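Local coordinates for molybdopterin molybdotransferase (Pyrococcus horikoshii, PDB 1UZ5), which probably inserts molybdate into adenylyl-molybdopterin, releasing AMP and yielding Mo-molybdopterin in a magnesium-dependent step of molybdenum cofactor biosynthesis, at residues A[182-194]-A[203-216]. Residues are numbered along the deposited sequence; the frame is centred on the assembly and turned at random.
With SO4 (sulfate ion), chain D.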
ATOM      1  N   LYS A 182      -2.151  -1.499 -16.394  1.00 29.08           N
ATOM      2  CA  LYS A 182      -1.169  -2.143 -17.251  1.00 30.26           C
ATOM      3  C   LYS A 182      -0.203  -1.138 -17.857  1.00 27.52           C
ATOM      4  O   LYS A 182      -0.616  -0.139 -18.444  1.00 27.11           O
ATOM      5  CB  LYS A 182      -1.861  -2.912 -18.370  1.00 36.43           C
ATOM      6  CG  LYS A 182      -2.693  -4.085 -17.903  1.00 37.49           C
ATOM      7  CD  LYS A 182      -3.322  -4.787 -19.096  1.00 38.51           C
ATOM      8  CE  LYS A 182      -4.109  -6.015 -18.665  1.00 48.57           C
ATOM      9  NZ  LYS A 182      -4.741  -6.695 -19.828  1.00 63.84           N
ATOM     10  N   VAL A 183       1.088  -1.400 -17.703  1.00 30.89           N
ATOM     11  CA  VAL A 183       2.110  -0.520 -18.263  1.00 28.76           C
ATOM     12  C   VAL A 183       2.983  -1.314 -19.231  1.00 30.92           C
ATOM     13  O   VAL A 183       3.689  -2.235 -18.823  1.00 27.04           O
ATOM     14  CB  VAL A 183       3.004   0.071 -17.167  1.00 34.59           C
ATOM     15  CG1 VAL A 183       4.045   1.003 -17.789  1.00 27.05           C
ATOM     16  CG2 VAL A 183       2.153   0.824 -16.154  1.00 26.95           C
ATOM     17  N   ALA A 184       2.906  -0.971 -20.515  1.00 29.94           N
ATOM     18  CA  ALA A 184       3.702  -1.641 -21.541  1.00 26.20           C
ATOM     19  C   ALA A 184       5.078  -0.977 -21.535  1.00 27.92           C
ATOM     20  O   ALA A 184       5.187   0.245 -21.685  1.00 22.92           O
ATOM     21  CB  ALA A 184       3.041  -1.484 -22.908  1.00 23.89           C
ATOM     22  N   VAL A 185       6.118  -1.787 -21.358  1.00 27.32           N
ATOM     23  CA  VAL A 185       7.485  -1.282 -21.294  1.00 28.59           C
ATOM     24  C   VAL A 185       8.334  -1.689 -22.490  1.00 24.40           C
ATOM     25  O   VAL A 185       8.327  -2.849 -22.902  1.00 22.87           O
ATOM     26  CB  VAL A 185       8.186  -1.770 -20.015  1.00 27.36           C
ATOM     27  CG1 VAL A 185       9.632  -1.272 -19.989  1.00 22.95           C
ATOM     28  CG2 VAL A 185       7.417  -1.282 -18.787  1.00 21.21           C
ATOM     29  N   ILE A 186       9.067  -0.716 -23.028  1.00 23.64           N
ATOM     30  CA  ILE A 186       9.941  -0.932 -24.179  1.00 28.33           C
ATOM     31  C   ILE A 186      11.366  -0.428 -23.913  1.00 20.64           C
ATOM     32  O   ILE A 186      11.552   0.625 -23.307  1.00 26.21           O
ATOM     33  CB  ILE A 186       9.403  -0.181 -25.426  1.00 26.80           C
ATOM     34  CG1 ILE A 186       8.077  -0.798 -25.876  1.00 22.86           C
ATOM     35  CG2 ILE A 186      10.439  -0.221 -26.559  1.00 32.84           C
ATOM     36  CD1 ILE A 186       7.311   0.062 -26.880  1.00 22.32           C
ATOM     37  N   SER A 187      12.362  -1.194 -24.356  1.00 25.21           N
ATOM     38  CA  SER A 187      13.768  -0.791 -24.224  1.00 27.82           C
ATOM     39  C   SER A 187      14.280  -0.504 -25.639  1.00 26.37           C
ATOM     40  O   SER A 187      14.100  -1.323 -26.542  1.00 26.15           O
ATOM     41  CB  SER A 187      14.607  -1.904 -23.586  1.00 24.54           C
ATOM     42  OG  SER A 187      14.319  -2.028 -22.202  1.00 32.06           O
ATOM     43  N   THR A 188      14.901   0.653 -25.842  1.00 24.27           N
ATOM     44  CA  THR A 188      15.400   1.003 -27.174  1.00 34.09           C
ATOM     45  C   THR A 188      16.914   1.193 -27.221  1.00 32.26           C
ATOM     46  O   THR A 188      17.502   1.824 -26.343  1.00 31.49           O
ATOM     47  CB  THR A 188      14.743   2.297 -27.705  1.00 31.37           C
ATOM     48  OG1 THR A 188      15.108   3.401 -26.871  1.00 44.66           O
ATOM     49  CG2 THR A 188      13.229   2.158 -27.720  1.00 29.83           C
ATOM     50  N   GLY A 189      17.532   0.644 -28.260  1.00 37.08           N
ATOM     51  CA  GLY A 189      18.971   0.756 -28.424  1.00 36.60           C
ATOM     52  C   GLY A 189      19.496  -0.346 -29.319  1.00 37.44           C
ATOM     53  O   GLY A 189      19.134  -1.515 -29.152  1.00 31.02           O
ATOM     54  N   ASN A 190      20.350   0.012 -30.273  1.00 30.99           N
ATOM     55  CA  ASN A 190      20.905  -0.981 -31.184  1.00 25.66           C
ATOM     56  C   ASN A 190      21.883  -1.914 -30.484  1.00 22.53           C
ATOM     57  O   ASN A 190      22.191  -2.994 -30.985  1.00 28.68           O
ATOM     58  CB  ASN A 190      21.601  -0.298 -32.366  1.00 38.33           C
ATOM     59  CG  ASN A 190      20.647   0.531 -33.198  1.00 50.61           C
ATOM     60  OD1 ASN A 190      19.517   0.114 -33.470  1.00 40.87           O
ATOM     61  ND2 ASN A 190      21.098   1.709 -33.617  1.00 43.37           N
ATOM     62  N   GLU A 191      22.362  -1.508 -29.313  1.00 20.83           N
ATOM     63  CA  GLU A 191      23.309  -2.334 -28.565  1.00 22.65           C
ATOM     64  C   GLU A 191      22.621  -3.293 -27.589  1.00 28.28           C
ATOM     65  O   GLU A 191      23.255  -4.207 -27.057  1.00 26.93           O
ATOM     66  CB  GLU A 191      24.280  -1.443 -27.776  1.00 27.58           C
ATOM     67  CG  GLU A 191      23.715  -0.891 -26.467  1.00 27.49           C
ATOM     68  CD  GLU A 191      22.792   0.303 -26.651  1.00 43.01           C
ATOM     69  OE1 GLU A 191      22.180   0.441 -27.732  1.00 39.29           O
ATOM     70  OE2 GLU A 191      22.671   1.104 -25.697  1.00 44.50           O
ATOM     71  N   ILE A 192      21.326  -3.100 -27.362  1.00 27.75           N
ATOM     72  CA  ILE A 192      20.607  -3.931 -26.400  1.00 23.75           C
ATOM     73  C   ILE A 192      20.022  -5.253 -26.884  1.00 22.10           C
ATOM     74  O   ILE A 192      19.417  -5.325 -27.946  1.00 27.69           O
ATOM     75  CB  ILE A 192      19.465  -3.124 -25.736  1.00 34.61           C
ATOM     76  CG1 ILE A 192      20.041  -1.871 -25.077  1.00 30.19           C
ATOM     77  CG2 ILE A 192      18.753  -3.984 -24.684  1.00 34.10           C
ATOM     78  CD1 ILE A 192      18.996  -0.942 -24.508  1.00 46.39           C
ATOM     79  N   VAL A 193      20.215  -6.300 -26.085  1.00 25.76           N
ATOM     80  CA  VAL A 193      19.657  -7.617 -26.384  1.00 36.02           C
ATOM     81  C   VAL A 193      19.026  -8.170 -25.098  1.00 42.14           C
ATOM     82  O   VAL A 193      19.451  -7.833 -23.988  1.00 35.72           O
ATOM     83  CB  VAL A 193      20.730  -8.613 -26.899  1.00 33.10           C
ATOM     84  CG1 VAL A 193      21.448  -8.017 -28.101  1.00 37.75           C
ATOM     85  CG2 VAL A 193      21.713  -8.957 -25.796  1.00 34.57           C
ATOM     86  N   PRO A 194      17.987  -9.009 -25.229  1.00 49.72           N
ATOM     87  CA  PRO A 194      17.323  -9.585 -24.050  1.00 51.32           C
ATOM     88  C   PRO A 194      18.212 -10.597 -23.323  1.00 45.25           C
ATOM     89  O   PRO A 194      19.022 -11.285 -23.949  1.00 42.28           O
ATOM     90  CB  PRO A 194      16.077 -10.247 -24.645  1.00 57.19           C
ATOM     91  CG  PRO A 194      15.822  -9.455 -25.904  1.00 59.59           C
ATOM     92  CD  PRO A 194      17.213  -9.284 -26.452  1.00 50.33           C
ATOM     93  N   GLN A 203      27.518  -5.526 -27.798  1.00 25.89           N
ATOM     94  CA  GLN A 203      26.146  -5.561 -27.284  1.00 22.68           C
ATOM     95  C   GLN A 203      26.117  -5.677 -25.761  1.00 22.93           C
ATOM     96  O   GLN A 203      27.084  -6.128 -25.137  1.00 23.64           O
ATOM     97  CB  GLN A 203      25.393  -6.752 -27.867  1.00 22.10           C
ATOM     98  CG  GLN A 203      25.311  -6.782 -29.385  1.00 27.13           C
ATOM     99  CD  GLN A 203      24.642  -8.053 -29.887  1.00 28.81           C
ATOM    100  OE1 GLN A 203      24.914  -9.148 -29.385  1.00 30.75           O
ATOM    101  NE2 GLN A 203      23.771  -7.916 -30.881  1.00 26.70           N
ATOM    102  N   ILE A 204      25.006  -5.261 -25.164  1.00 26.21           N
ATOM    103  CA  ILE A 204      24.834  -5.368 -23.720  1.00 23.11           C
ATOM    104  C   ILE A 204      23.422  -5.909 -23.452  1.00 29.52           C
ATOM    105  O   ILE A 204      22.578  -5.933 -24.346  1.00 26.51           O
ATOM    106  CB  ILE A 204      24.991  -4.012 -23.022  1.00 29.01           C
ATOM    107  CG1 ILE A 204      23.956  -3.029 -23.555  1.00 30.63           C
ATOM    108  CG2 ILE A 204      26.409  -3.465 -23.241  1.00 38.16           C
ATOM    109  CD1 ILE A 204      23.905  -1.731 -22.776  1.00 38.92           C
ATOM    110  N   TYR A 205      23.172  -6.346 -22.226  1.00 23.62           N
ATOM    111  CA  TYR A 205      21.861  -6.879 -21.864  1.00 27.04           C
ATOM    112  C   TYR A 205      20.943  -5.793 -21.329  1.00 25.23           C
ATOM    113  O   TYR A 205      21.395  -4.834 -20.704  1.00 20.80           O
ATOM    114  CB  TYR A 205      22.012  -7.969 -20.803  1.00 19.21           C
ATOM    115  CG  TYR A 205      22.617  -9.240 -21.322  1.00 23.13           C
ATOM    116  CD1 TYR A 205      21.937 -10.030 -22.244  1.00 24.07           C
ATOM    117  CD2 TYR A 205      23.871  -9.667 -20.879  1.00 24.42           C
ATOM    118  CE1 TYR A 205      22.488 -11.218 -22.711  1.00 29.85           C
ATOM    119  CE2 TYR A 205      24.427 -10.849 -21.338  1.00 24.72           C
ATOM    120  CZ  TYR A 205      23.732 -11.621 -22.250  1.00 24.48           C
ATOM    121  OH  TYR A 205      24.280 -12.800 -22.693  1.00 27.25           O
ATOM    122  N   ASP A 206      19.648  -5.948 -21.569  1.00 25.50           N
ATOM    123  CA  ASP A 206      18.677  -4.982 -21.079  1.00 23.81           C
ATOM    124  C   ASP A 206      18.715  -4.954 -19.561  1.00 19.34           C
ATOM    125  O   ASP A 206      18.936  -5.980 -18.923  1.00 19.67           O
ATOM    126  CB  ASP A 206      17.257  -5.368 -21.502  1.00 27.80           C
ATOM    127  CG  ASP A 206      16.196  -4.586 -20.744  1.00 35.48           C
ATOM    128  OD1 ASP A 206      16.074  -3.371 -20.992  1.00 29.26           O
ATOM    129  OD2 ASP A 206      15.496  -5.183 -19.888  1.00 34.33           O
ATOM    130  N   ILE A 207      18.510  -3.777 -18.988  1.00 25.26           N
ATOM    131  CA  ILE A 207      18.457  -3.658 -17.543  1.00 25.04           C
ATOM    132  C   ILE A 207      17.223  -2.853 -17.129  1.00 27.06           C
ATOM    133  O   ILE A 207      16.558  -3.189 -16.145  1.00 25.30           O
ATOM    134  CB  ILE A 207      19.720  -2.986 -16.961  1.00 26.14           C
ATOM    135  CG1 ILE A 207      19.574  -2.874 -15.440  1.00 25.43           C
ATOM    136  CG2 ILE A 207      19.933  -1.619 -17.596  1.00 23.15           C
ATOM    137  CD1 ILE A 207      20.813  -2.364 -14.725  1.00 36.06           C
ATOM    138  N   ASN A 208      16.910  -1.805 -17.886  1.00 18.34           N
ATOM    139  CA  ASN A 208      15.766  -0.954 -17.568  1.00 25.41           C
ATOM    140  C   ASN A 208      14.395  -1.594 -17.781  1.00 23.63           C
ATOM    141  O   ASN A 208      13.454  -1.297 -17.051  1.00 29.96           O
ATOM    142  CB  ASN A 208      15.828   0.350 -18.363  1.00 20.39           C
ATOM    143  CG  ASN A 208      17.013   1.211 -17.978  1.00 32.31           C
ATOM    144  OD1 ASN A 208      17.372   1.306 -16.807  1.00 26.74           O
ATOM    145  ND2 ASN A 208      17.618   1.856 -18.963  1.00 27.64           N
ATOM    146  N   GLY A 209      14.286  -2.455 -18.785  1.00 20.69           N
ATOM    147  CA  GLY A 209      13.021  -3.110 -19.063  1.00 27.77           C
ATOM    148  C   GLY A 209      12.549  -3.909 -17.861  1.00 28.83           C
ATOM    149  O   GLY A 209      11.426  -3.738 -17.391  1.00 26.05           O
ATOM    150  N   ARG A 210      13.424  -4.782 -17.370  1.00 23.68           N
ATOM    151  CA  ARG A 210      13.144  -5.632 -16.216  1.00 24.14           C
ATOM    152  C   ARG A 210      12.950  -4.769 -14.982  1.00 28.46           C
ATOM    153  O   ARG A 210      12.049  -5.013 -14.175  1.00 23.43           O
ATOM    154  CB  ARG A 210      14.312  -6.595 -15.988  1.00 19.19           C
ATOM    155  CG  ARG A 210      14.107  -7.638 -14.892  1.00 20.20           C
ATOM    156  CD  ARG A 210      13.093  -8.691 -15.316  1.00 27.80           C
ATOM    157  NE  ARG A 210      11.729  -8.344 -14.929  1.00 27.30           N
ATOM    158  CZ  ARG A 210      10.660  -8.560 -15.691  1.00 33.79           C
ATOM    159  NH1 ARG A 210      10.796  -9.110 -16.894  1.00 26.30           N
ATOM    160  NH2 ARG A 210       9.453  -8.253 -15.237  1.00 27.94           N
ATOM    161  N   ALA A 211      13.800  -3.757 -14.830  1.00 20.86           N
ATOM    162  CA  ALA A 211      13.698  -2.871 -13.679  1.00 21.51           C
ATOM    163  C   ALA A 211      12.346  -2.153 -13.641  1.00 31.43           C
ATOM    164  O   ALA A 211      11.692  -2.107 -12.598  1.00 24.06           O
ATOM    165  CB  ALA A 211      14.830  -1.851 -13.700  1.00 22.60           C
ATOM    166  N   LEU A 212      11.938  -1.591 -14.778  1.00 23.60           N
ATOM    167  CA  LEU A 212      10.672  -0.874 -14.870  1.00 26.69           C
ATOM    168  C   LEU A 212       9.483  -1.798 -14.615  1.00 20.98           C
ATOM    169  O   LEU A 212       8.622  -1.497 -13.800  1.00 28.67           O
ATOM    170  CB  LEU A 212      10.527  -0.210 -16.250  1.00 21.14           C
ATOM    171  CG  LEU A 212      11.391   1.039 -16.488  1.00 26.41           C
ATOM    172  CD1 LEU A 212      11.354   1.430 -17.957  1.00 20.64           C
ATOM    173  CD2 LEU A 212      10.886   2.184 -15.616  1.00 28.12           C
ATOM    174  N   CYS A 213       9.443  -2.921 -15.314  1.00 18.89           N
ATOM    175  CA  CYS A 213       8.349  -3.860 -15.146  1.00 23.63           C
ATOM    176  C   CYS A 213       8.169  -4.305 -13.708  1.00 29.00           C
ATOM    177  O   CYS A 213       7.045  -4.347 -13.214  1.00 23.88           O
ATOM    178  CB  CYS A 213       8.563  -5.085 -16.024  1.00 21.58           C
ATOM    179  SG  CYS A 213       8.313  -4.734 -17.755  1.00 28.75           S
ATOM    180  N   ASP A 214       9.268  -4.630 -13.035  1.00 22.62           N
ATOM    181  CA  ASP A 214       9.163  -5.089 -11.665  1.00 30.81           C
ATOM    182  C   ASP A 214       8.892  -3.990 -10.656  1.00 30.70           C
ATOM    183  O   ASP A 214       8.246  -4.241  -9.642  1.00 24.92           O
ATOM    184  CB  ASP A 214      10.391  -5.912 -11.274  1.00 23.82           C
ATOM    185  CG  ASP A 214      10.387  -7.287 -11.920  1.00 29.46           C
ATOM    186  OD1 ASP A 214       9.311  -7.715 -12.395  1.00 29.81           O
ATOM    187  OD2 ASP A 214      11.442  -7.950 -11.945  1.00 28.73           O
ATOM    188  N   ALA A 215       9.366  -2.776 -10.920  1.00 19.25           N
ATOM    189  CA  ALA A 215       9.092  -1.682  -9.996  1.00 25.27           C
ATOM    190  C   ALA A 215       7.585  -1.419 -10.094  1.00 29.47           C
ATOM    191  O   ALA A 215       6.906  -1.184  -9.093  1.00 29.38           O
ATOM    192  CB  ALA A 215       9.876  -0.436 -10.389  1.00 22.33           C
ATOM    193  N   ILE A 216       7.072  -1.479 -11.317  1.00 24.50           N
ATOM    194  CA  ILE A 216       5.658  -1.268 -11.577  1.00 23.32           C
ATOM    195  C   ILE A 216       4.847  -2.362 -10.876  1.00 34.14           C
ATOM    196  O   ILE A 216       3.823  -2.081 -10.253  1.00 24.83           O
ATOM    197  CB  ILE A 216       5.381  -1.291 -13.091  1.00 21.93           C
ATOM    198  CG1 ILE A 216       6.028  -0.059 -13.736  1.00 28.48           C
ATOM    199  CG2 ILE A 216       3.881  -1.333 -13.358  1.00 23.68           C
ATOM    200  CD1 ILE A 216       5.904  -0.012 -15.240  1.00 21.03           C
TER
HETATM  201  S   SO4 D1405       7.235  -9.672 -18.245  1.00 40.05           S
HETATM  202  O1  SO4 D1405       7.154  -8.597 -17.045  1.00 34.04           O
HETATM  203  O2  SO4 D1405       6.328  -9.162 -19.259  1.00 35.29           O
HETATM  204  O3  SO4 D1405       8.474  -9.778 -18.663  1.00 49.26           O
HETATM  205  O4  SO4 D1405       6.671 -10.859 -17.669  1.00 48.79           O
HETATM  206  O   HOH W   1      23.727  -4.856 -32.146  1.00 39.94           O
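Strand 182-188 and the helix that begins at Asn208 form the first beta-alpha unit of the probable molybdopterin-binding domain, and Ser187 and Asp206 meet where the strand ends and the helix starts. The Ser187 hydroxyl donates to Asp206 OD1 (OG to OD1, 2.5 Å), arriving 44° out of the carboxylate plane. This leaves the syn lone pair of OD1 for the backbone N of Gly209, 3.0 Å away, in an Asx motif, while OD2 accepts from Arg210 N. Asp206 turns its carboxylate away from its own N (chi1 166°), which brings both oxygens to the first turn of the helix. Having no side chain, Gly209 lets the helix come close to the strand, its CA 4.0 Å from Val185 CG1.

Farther back along the strand, branched residues face the helix, which runs antiparallel to it with the axes 7.9 Å apart. Val185 straddles two helix residues: CG1 meets Leu212 CD1 at 3.8 Å, and CG2 touches the sulfur of Cys213. Val183 CG1 presses tightly on Ile216 CD1 (3.3 Å), and Phe311 of helix 304-322 packs against Leu212 and Ile216.

Beyond the C-terminal end of the strand, 192-193 and 204-205 pair as a short parallel ladder leading into the helix. Ile204 N donates to Glu191 O (2.8 Å), Val193 N to Ile204 O (3.0 Å) and Asp206 N to Val193 O. Val193 CG1 lies against the Gln203 amide, whose OE1 accepts from Lys200 N, and its CG2 obliquely against the Tyr205 ring.

Asp206 is thus fixed through both backbone and carboxylate, and its negative charge beside the helix's N-terminal amides probably interacts favourably with the helix dipole, coupling the strand end to the helix start.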